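Local coordinates for lipoate-protein ligase, putative (Streptococcus pneumoniae, PDB 1VQZ) that is a putative lipoate-protein ligase, built from a lipoyl protein ligase A/B domain and a bacterial lipoate protein ligase C-terminal domain, at residues Ala122-Lys127 / Glu207-Leu212; Gly269-Phe274 / Arg325-Ile330. One frame throughout, in Å; residues are numbered along the deposited sequence.

Overall arrangement
Contacts 1 and 2 are far apart, with their centres 37 Å from each other and the centre of the chain between them. They share no helix or strand. Contact 1 is in the lipoyl protein ligase A/B catalytic domain and joins the end of helix 110-123 to helix 206-220. It is partly buried near the surface, and a glutamine amide lies beside its leucines. Contact 2 is in the part belonging to the bacterial lipoate protein ligase C-terminal family and sets strand 269-278 against the loop before helix 332-339. G269, V271, F327 and I330 are all buried there. Each contact is held by van der Waals packing, without a hydrogen bond between its segments.

Contact 1: residues Ala122-Lys127 / Glu207-Leu212; sequences AQLGVK and EKFRDL
L124, just past the end of helix 110-123, meets L212 and F209 of helix 206-220. Its bond from CA to CB heads toward helix 206-220. CG stands anti to the carbonyl carbon of L124 (chi1 -62°). Both methyls beyond CG touch CD1 of L212, and the two leucines reach toward each other tip to tip. CD2 of L124 lies 4.0 Å from CD1 of L212. CD1 of L124 also reaches the ring, 4.1 Å from CD1 of F209, at the ring edge and near its plane. The F209 ring is buried, lying also against T120 and L121 of helix 110-123. Nearer the solvent, Q123 bends at chi2 and crosses L212 at about a right angle. NE2 of Q123 stands 4.0 Å from CD2 of L212, which is packing only. The helix ends here: G125 has left helical angles, with positive phi (84°), in a Schellman motif, and N of G125 bonds to O of A122 at 3.2 Å. No polar bond crosses the contact. Its chemistry is that of a small apolar join between that helix end and helix 206-220, with an amide at its exposed side.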
ATOM      1  N   ALA A 122      24.622  -0.486   8.432  1.00 32.64           N
ATOM      2  CA  ALA A 122      26.063  -0.706   8.401  1.00 33.82           C
ATOM      3  C   ALA A 122      26.732  -0.261   9.693  1.00 34.13           C
ATOM      4  O   ALA A 122      27.700  -0.885  10.115  1.00 36.46           O
ATOM      5  CB  ALA A 122      26.726  -0.023   7.181  1.00 33.29           C
ATOM      6  N   GLN A 123      26.267   0.826  10.296  1.00 34.77           N
ATOM      7  CA  GLN A 123      26.732   1.214  11.645  1.00 35.67           C
ATOM      8  C   GLN A 123      26.518   0.065  12.651  1.00 33.10           C
ATOM      9  O   GLN A 123      27.292  -0.104  13.589  1.00 31.17           O
ATOM     10  CB  GLN A 123      25.939   2.432  12.163  1.00 35.85           C
ATOM     11  CG  GLN A 123      26.468   3.064  13.486  1.00 43.48           C
ATOM     12  CD  GLN A 123      25.432   3.172  14.649  1.00 53.19           C
ATOM     13  OE1 GLN A 123      24.780   2.187  14.993  1.00 66.43           O
ATOM     14  NE2 GLN A 123      25.334   4.361  15.280  1.00 44.03           N
ATOM     15  N   LEU A 124      25.424  -0.670  12.470  1.00 32.95           N
ATOM     16  CA  LEU A 124      25.037  -1.730  13.377  1.00 31.02           C
ATOM     17  C   LEU A 124      25.686  -3.083  13.058  1.00 30.47           C
ATOM     18  O   LEU A 124      25.409  -4.066  13.723  1.00 32.33           O
ATOM     19  CB  LEU A 124      23.508  -1.806  13.408  1.00 34.06           C
ATOM     20  CG  LEU A 124      22.804  -0.534  13.932  1.00 32.68           C
ATOM     21  CD1 LEU A 124      21.271  -0.608  13.807  1.00 35.95           C
ATOM     22  CD2 LEU A 124      23.198  -0.218  15.386  1.00 35.98           C
ATOM     23  N   GLY A 125      26.592  -3.114  12.080  1.00 29.94           N
ATOM     24  CA  GLY A 125      27.282  -4.345  11.672  1.00 30.42           C
ATOM     25  C   GLY A 125      26.540  -5.234  10.681  1.00 32.55           C
ATOM     26  O   GLY A 125      26.851  -6.426  10.570  1.00 34.43           O
ATOM     27  N   VAL A 126      25.591  -4.649   9.946  1.00 33.20           N
ATOM     28  CA  VAL A 126      24.707  -5.371   9.019  1.00 35.07           C
ATOM     29  C   VAL A 126      24.848  -4.786   7.619  1.00 37.19           C
ATOM     30  O   VAL A 126      24.702  -3.582   7.449  1.00 40.54           O
ATOM     31  CB  VAL A 126      23.234  -5.238   9.455  1.00 35.02           C
ATOM     32  CG1 VAL A 126      22.276  -5.862   8.408  1.00 36.00           C
ATOM     33  CG2 VAL A 126      23.025  -5.879  10.832  1.00 35.51           C
ATOM     34  N   LYS A 127      25.093  -5.638   6.628  1.00 38.86           N
ATOM     35  CA  LYS A 127      25.241  -5.219   5.221  1.00 39.04           C
ATOM     36  C   LYS A 127      23.902  -5.407   4.499  1.00 39.26           C
ATOM     37  O   LYS A 127      23.473  -6.539   4.247  1.00 40.67           O
ATOM     38  CB  LYS A 127      26.369  -6.024   4.539  1.00 37.55           C
ATOM     39  N   GLU A 207      12.117   0.655  18.691  1.00 27.72           N
ATOM     40  CA  GLU A 207      12.116   2.107  18.977  1.00 29.17           C
ATOM     41  C   GLU A 207      13.485   2.726  18.843  1.00 30.01           C
ATOM     42  O   GLU A 207      13.621   3.845  18.359  1.00 29.42           O
ATOM     43  CB  GLU A 207      11.619   2.402  20.391  1.00 28.90           C
ATOM     44  CG  GLU A 207      10.141   2.087  20.655  1.00 29.14           C
ATOM     45  CD  GLU A 207       9.887   0.595  20.968  1.00 34.09           C
ATOM     46  OE1 GLU A 207      10.849  -0.206  21.014  1.00 29.95           O
ATOM     47  OE2 GLU A 207       8.718   0.215  21.141  1.00 38.35           O
ATOM     48  N   LYS A 208      14.508   2.014  19.323  1.00 30.54           N
ATOM     49  CA  LYS A 208      15.890   2.441  19.176  1.00 29.71           C
ATOM     50  C   LYS A 208      16.270   2.523  17.703  1.00 30.77           C
ATOM     51  O   LYS A 208      16.849   3.516  17.247  1.00 29.61           O
ATOM     52  CB  LYS A 208      16.826   1.450  19.907  1.00 29.39           C
ATOM     53  CG  LYS A 208      18.316   1.790  19.819  1.00 37.75           C
ATOM     54  CD  LYS A 208      18.713   3.155  20.467  1.00 40.17           C
ATOM     55  CE  LYS A 208      20.154   3.511  20.143  1.00 39.03           C
ATOM     56  NZ  LYS A 208      20.680   4.660  20.932  1.00 36.50           N
ATOM     57  N   PHE A 209      15.929   1.476  16.954  1.00 30.09           N
ATOM     58  CA  PHE A 209      16.178   1.462  15.522  1.00 30.57           C
ATOM     59  C   PHE A 209      15.498   2.674  14.814  1.00 27.61           C
ATOM     60  O   PHE A 209      16.118   3.375  14.004  1.00 27.94           O
ATOM     61  CB  PHE A 209      15.698   0.134  14.919  1.00 30.37           C
ATOM     62  CG  PHE A 209      16.016   0.004  13.445  1.00 27.11           C
ATOM     63  CD1 PHE A 209      17.332  -0.086  13.023  1.00 30.80           C
ATOM     64  CD2 PHE A 209      15.023   0.053  12.495  1.00 33.75           C
ATOM     65  CE1 PHE A 209      17.662  -0.173  11.649  1.00 33.93           C
ATOM     66  CE2 PHE A 209      15.333  -0.043  11.131  1.00 33.30           C
ATOM     67  CZ  PHE A 209      16.666  -0.152  10.712  1.00 32.94           C
ATOM     68  N   ARG A 210      14.229   2.884  15.131  1.00 29.81           N
ATOM     69  CA  ARG A 210      13.452   4.036  14.634  1.00 29.90           C
ATOM     70  C   ARG A 210      14.173   5.376  14.890  1.00 30.99           C
ATOM     71  O   ARG A 210      14.310   6.220  13.994  1.00 31.69           O
ATOM     72  CB  ARG A 210      12.099   4.029  15.328  1.00 33.00           C
ATOM     73  CG  ARG A 210      11.185   5.230  15.032  1.00 25.01           C
ATOM     74  CD  ARG A 210      10.057   5.335  16.039  1.00 25.74           C
ATOM     75  NE  ARG A 210      10.609   5.683  17.349  1.00 31.26           N
ATOM     76  CZ  ARG A 210       9.996   5.533  18.526  1.00 34.26           C
ATOM     77  NH1 ARG A 210       8.780   5.083  18.592  1.00 32.38           N
ATOM     78  NH2 ARG A 210      10.605   5.872  19.650  1.00 40.40           N
ATOM     79  N   ASP A 211      14.625   5.560  16.119  1.00 30.61           N
ATOM     80  CA  ASP A 211      15.299   6.776  16.496  1.00 32.35           C
ATOM     81  C   ASP A 211      16.667   6.931  15.822  1.00 33.19           C
ATOM     82  O   ASP A 211      17.034   8.052  15.483  1.00 32.49           O
ATOM     83  CB  ASP A 211      15.375   6.863  18.011  1.00 33.62           C
ATOM     84  CG  ASP A 211      13.986   7.067  18.645  1.00 32.18           C
ATOM     85  OD1 ASP A 211      13.012   7.269  17.894  1.00 35.05           O
ATOM     86  OD2 ASP A 211      13.855   7.079  19.886  1.00 39.18           O
ATOM     87  N   LEU A 212      17.405   5.829  15.614  1.00 30.23           N
ATOM     88  CA  LEU A 212      18.667   5.890  14.841  1.00 27.82           C
ATOM     89  C   LEU A 212      18.404   6.291  13.406  1.00 27.71           C
ATOM     90  O   LEU A 212      19.130   7.082  12.836  1.00 27.36           O
ATOM     91  CB  LEU A 212      19.398   4.550  14.838  1.00 29.34           C
ATOM     92  CG  LEU A 212      20.213   4.177  16.059  1.00 24.53           C
ATOM     93  CD1 LEU A 212      20.547   2.632  16.071  1.00 30.44           C
ATOM     94  CD2 LEU A 212      21.479   4.982  16.217  1.00 29.35           C
TER

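Contact 2: residues Gly269-Phe274 / Arg325-Ile330; sequences GKVEVF and RYFAGI
The side chains of V271 and I330 run side by side, in opposing senses, between strand 269-278 and the loop that leads into helix 332-339. CG2 of V271 lies 4.2 Å from CD1 of I330. The valine has chi1 at 179°, which turns CG1 back beside its carbonyl carbon and puts CG2 on the side of its backbone N. That second methyl makes both of the valine's contacts with the loop. Its other partner is F327, whose CD2 is 4.4 Å from CG2 of V271, a looser and oblique approach.

I330 reaches the strand with the end of its longer branch. CG1 stands anti to the carbonyl carbon (chi1 -47°), and chi2 is extended, carrying CD1 out to the start of the strand. There CD1 of I330 rests 3.9 Å from O of G269 and 4.1 Å from N of G269. The methyl therefore packs on bare backbone at G269, where there is no side chain between them. At the backbone angles of G269 a CB would collide with the carbonyl O of the residue before it.

F327 and I330 are the end residues of a type II beta turn. The turn brings both side chains to the strand. N of I330 makes only a weak bond to O of F327, at 3.4 Å. G329 takes the positive phi of the turn.

I335 of helix 332-339 touches V271, F327 and I330 alike, and F266 of the neighbouring strand 260-266 adds to V271 and I330. F327 also meets the ring of F291. The contact is thus part of a hydrophobic core between sheet and helix in the C-terminal domain. This is consistent with apolar packing and burial, rather than polar bonds, keeping the turn on the strand.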
ATOM      1  N   GLY A 269      -1.168 -10.271 -10.285  1.00 34.08           N
ATOM      2  CA  GLY A 269      -2.328  -9.924  -9.490  1.00 34.19           C
ATOM      3  C   GLY A 269      -3.620 -10.550  -9.944  1.00 35.13           C
ATOM      4  O   GLY A 269      -3.854 -10.828 -11.105  1.00 30.07           O
ATOM      5  N   LYS A 270      -4.468 -10.724  -8.961  1.00 33.71           N
ATOM      6  CA  LYS A 270      -5.849 -11.056  -9.126  1.00 33.93           C
ATOM      7  C   LYS A 270      -6.672  -9.827  -9.553  1.00 32.90           C
ATOM      8  O   LYS A 270      -6.542  -8.738  -8.968  1.00 31.21           O
ATOM      9  CB  LYS A 270      -6.278 -11.565  -7.733  1.00 35.53           C
ATOM     10  CG  LYS A 270      -7.630 -12.000  -7.550  1.00 40.22           C
ATOM     11  CD  LYS A 270      -7.682 -13.081  -6.472  1.00 39.10           C
ATOM     12  CE  LYS A 270      -8.227 -12.591  -5.216  1.00 37.97           C
ATOM     13  NZ  LYS A 270      -8.716 -13.786  -4.418  1.00 39.24           N
ATOM     14  N   VAL A 271      -7.536 -10.012 -10.558  1.00 29.58           N
ATOM     15  CA  VAL A 271      -8.463  -8.971 -11.035  1.00 30.11           C
ATOM     16  C   VAL A 271      -9.896  -9.530 -11.031  1.00 31.74           C
ATOM     17  O   VAL A 271     -10.190 -10.536 -11.671  1.00 31.35           O
ATOM     18  CB  VAL A 271      -8.115  -8.471 -12.461  1.00 35.65           C
ATOM     19  CG1 VAL A 271      -9.123  -7.422 -12.923  1.00 30.75           C
ATOM     20  CG2 VAL A 271      -6.697  -7.944 -12.519  1.00 30.71           C
ATOM     21  N   GLU A 272     -10.765  -8.864 -10.275  1.00 31.56           N
ATOM     22  CA  GLU A 272     -12.171  -9.216 -10.117  1.00 30.71           C
ATOM     23  C   GLU A 272     -13.034  -8.064 -10.601  1.00 32.65           C
ATOM     24  O   GLU A 272     -12.917  -6.949 -10.121  1.00 35.47           O
ATOM     25  CB  GLU A 272     -12.491  -9.505  -8.670  1.00 30.51           C
ATOM     26  CG  GLU A 272     -13.894 -10.145  -8.455  1.00 33.32           C
ATOM     27  CD  GLU A 272     -14.197 -10.465  -6.993  1.00 36.33           C
ATOM     28  OE1 GLU A 272     -13.699  -9.735  -6.092  1.00 38.50           O
ATOM     29  OE2 GLU A 272     -14.974 -11.439  -6.759  1.00 33.31           O
ATOM     30  N   VAL A 273     -13.904  -8.354 -11.551  1.00 31.78           N
ATOM     31  CA  VAL A 273     -14.693  -7.333 -12.212  1.00 33.71           C
ATOM     32  C   VAL A 273     -16.182  -7.533 -11.979  1.00 30.70           C
ATOM     33  O   VAL A 273     -16.750  -8.565 -12.307  1.00 31.26           O
ATOM     34  CB  VAL A 273     -14.460  -7.363 -13.721  1.00 32.64           C
ATOM     35  CG1 VAL A 273     -15.333  -6.276 -14.405  1.00 39.60           C
ATOM     36  CG2 VAL A 273     -12.999  -7.216 -14.046  1.00 36.68           C
ATOM     37  N   PHE A 274     -16.826  -6.518 -11.439  1.00 30.02           N
ATOM     38  CA  PHE A 274     -18.280  -6.536 -11.301  1.00 32.10           C
ATOM     39  C   PHE A 274     -18.876  -5.500 -12.294  1.00 30.56           C
ATOM     40  O   PHE A 274     -18.717  -4.301 -12.115  1.00 33.88           O
ATOM     41  CB  PHE A 274     -18.707  -6.189  -9.863  1.00 29.62           C
ATOM     42  CG  PHE A 274     -18.223  -7.159  -8.814  1.00 26.66           C
ATOM     43  CD1 PHE A 274     -16.979  -7.011  -8.232  1.00 30.68           C
ATOM     44  CD2 PHE A 274     -19.042  -8.180  -8.361  1.00 34.35           C
ATOM     45  CE1 PHE A 274     -16.556  -7.879  -7.228  1.00 30.08           C
ATOM     46  CE2 PHE A 274     -18.613  -9.068  -7.372  1.00 37.47           C
ATOM     47  CZ  PHE A 274     -17.356  -8.897  -6.804  1.00 37.82           C
ATOM     48  N   ARG A 325      -0.029   2.578 -15.138  1.00 30.28           N
ATOM     49  CA  ARG A 325      -0.312   3.377 -13.942  1.00 28.07           C
ATOM     50  C   ARG A 325      -1.264   2.657 -13.045  1.00 28.94           C
ATOM     51  O   ARG A 325      -1.334   2.994 -11.876  1.00 31.62           O
ATOM     52  CB  ARG A 325      -0.897   4.734 -14.311  1.00 28.71           C
ATOM     53  CG  ARG A 325       0.000   5.595 -15.216  1.00 27.72           C
ATOM     54  CD  ARG A 325       1.229   6.060 -14.456  1.00 41.75           C
ATOM     55  NE  ARG A 325       0.917   7.136 -13.515  1.00 48.00           N
ATOM     56  CZ  ARG A 325       1.795   7.698 -12.681  1.00 50.42           C
ATOM     57  NH1 ARG A 325       3.068   7.299 -12.646  1.00 44.94           N
ATOM     58  NH2 ARG A 325       1.404   8.687 -11.896  1.00 47.47           N
ATOM     59  N   TYR A 326      -1.998   1.683 -13.589  1.00 31.73           N
ATOM     60  CA  TYR A 326      -3.147   1.051 -12.877  1.00 28.80           C
ATOM     61  C   TYR A 326      -2.943  -0.418 -12.525  1.00 31.26           C
ATOM     62  O   TYR A 326      -3.416  -0.889 -11.454  1.00 30.77           O
ATOM     63  CB  TYR A 326      -4.416   1.241 -13.718  1.00 29.54           C
ATOM     64  CG  TYR A 326      -4.641   2.701 -14.019  1.00 28.88           C
ATOM     65  CD1 TYR A 326      -5.018   3.584 -13.002  1.00 25.52           C
ATOM     66  CD2 TYR A 326      -4.397   3.212 -15.290  1.00 31.23           C
ATOM     67  CE1 TYR A 326      -5.191   4.928 -13.266  1.00 33.65           C
ATOM     68  CE2 TYR A 326      -4.558   4.550 -15.578  1.00 30.52           C
ATOM     69  CZ  TYR A 326      -4.931   5.408 -14.567  1.00 29.74           C
ATOM     70  OH  TYR A 326      -5.042   6.732 -14.831  1.00 27.36           O
ATOM     71  N   PHE A 327      -2.328  -1.159 -13.448  1.00 30.99           N
ATOM     72  CA  PHE A 327      -2.086  -2.602 -13.270  1.00 36.04           C
ATOM     73  C   PHE A 327      -0.654  -2.930 -13.639  1.00 36.37           C
ATOM     74  O   PHE A 327      -0.352  -3.202 -14.783  1.00 38.91           O
ATOM     75  CB  PHE A 327      -3.049  -3.475 -14.094  1.00 36.20           C
ATOM     76  CG  PHE A 327      -4.519  -3.125 -13.952  1.00 34.59           C
ATOM     77  CD1 PHE A 327      -5.125  -2.229 -14.826  1.00 33.24           C
ATOM     78  CD2 PHE A 327      -5.312  -3.765 -13.031  1.00 35.87           C
ATOM     79  CE1 PHE A 327      -6.501  -1.939 -14.729  1.00 33.44           C
ATOM     80  CE2 PHE A 327      -6.646  -3.491 -12.931  1.00 34.81           C
ATOM     81  CZ  PHE A 327      -7.251  -2.552 -13.779  1.00 31.53           C
ATOM     82  N   ALA A 328       0.250  -2.857 -12.676  1.00 37.36           N
ATOM     83  CA  ALA A 328       1.658  -3.164 -12.961  1.00 35.62           C
ATOM     84  C   ALA A 328       1.812  -4.661 -13.295  1.00 33.18           C
ATOM     85  O   ALA A 328       1.313  -5.543 -12.569  1.00 33.13           O
ATOM     86  CB  ALA A 328       2.569  -2.751 -11.782  1.00 37.34           C
ATOM     87  N   GLY A 329       2.437  -4.924 -14.433  1.00 30.69           N
ATOM     88  CA  GLY A 329       2.702  -6.270 -14.914  1.00 32.11           C
ATOM     89  C   GLY A 329       1.573  -7.015 -15.580  1.00 32.94           C
ATOM     90  O   GLY A 329       1.711  -8.207 -15.912  1.00 36.25           O
ATOM     91  N   ILE A 330       0.461  -6.338 -15.802  1.00 32.92           N
ATOM     92  CA  ILE A 330      -0.701  -6.930 -16.471  1.00 32.35           C
ATOM     93  C   ILE A 330      -1.054  -6.097 -17.686  1.00 31.35           C
ATOM     94  O   ILE A 330      -1.116  -4.867 -17.600  1.00 31.63           O
ATOM     95  CB  ILE A 330      -1.912  -7.026 -15.502  1.00 31.67           C
ATOM     96  CG1 ILE A 330      -1.469  -7.621 -14.162  1.00 37.22           C
ATOM     97  CG2 ILE A 330      -3.066  -7.880 -16.138  1.00 37.36           C
ATOM     98  CD1 ILE A 330      -2.593  -7.698 -13.111  1.00 30.45           C
TER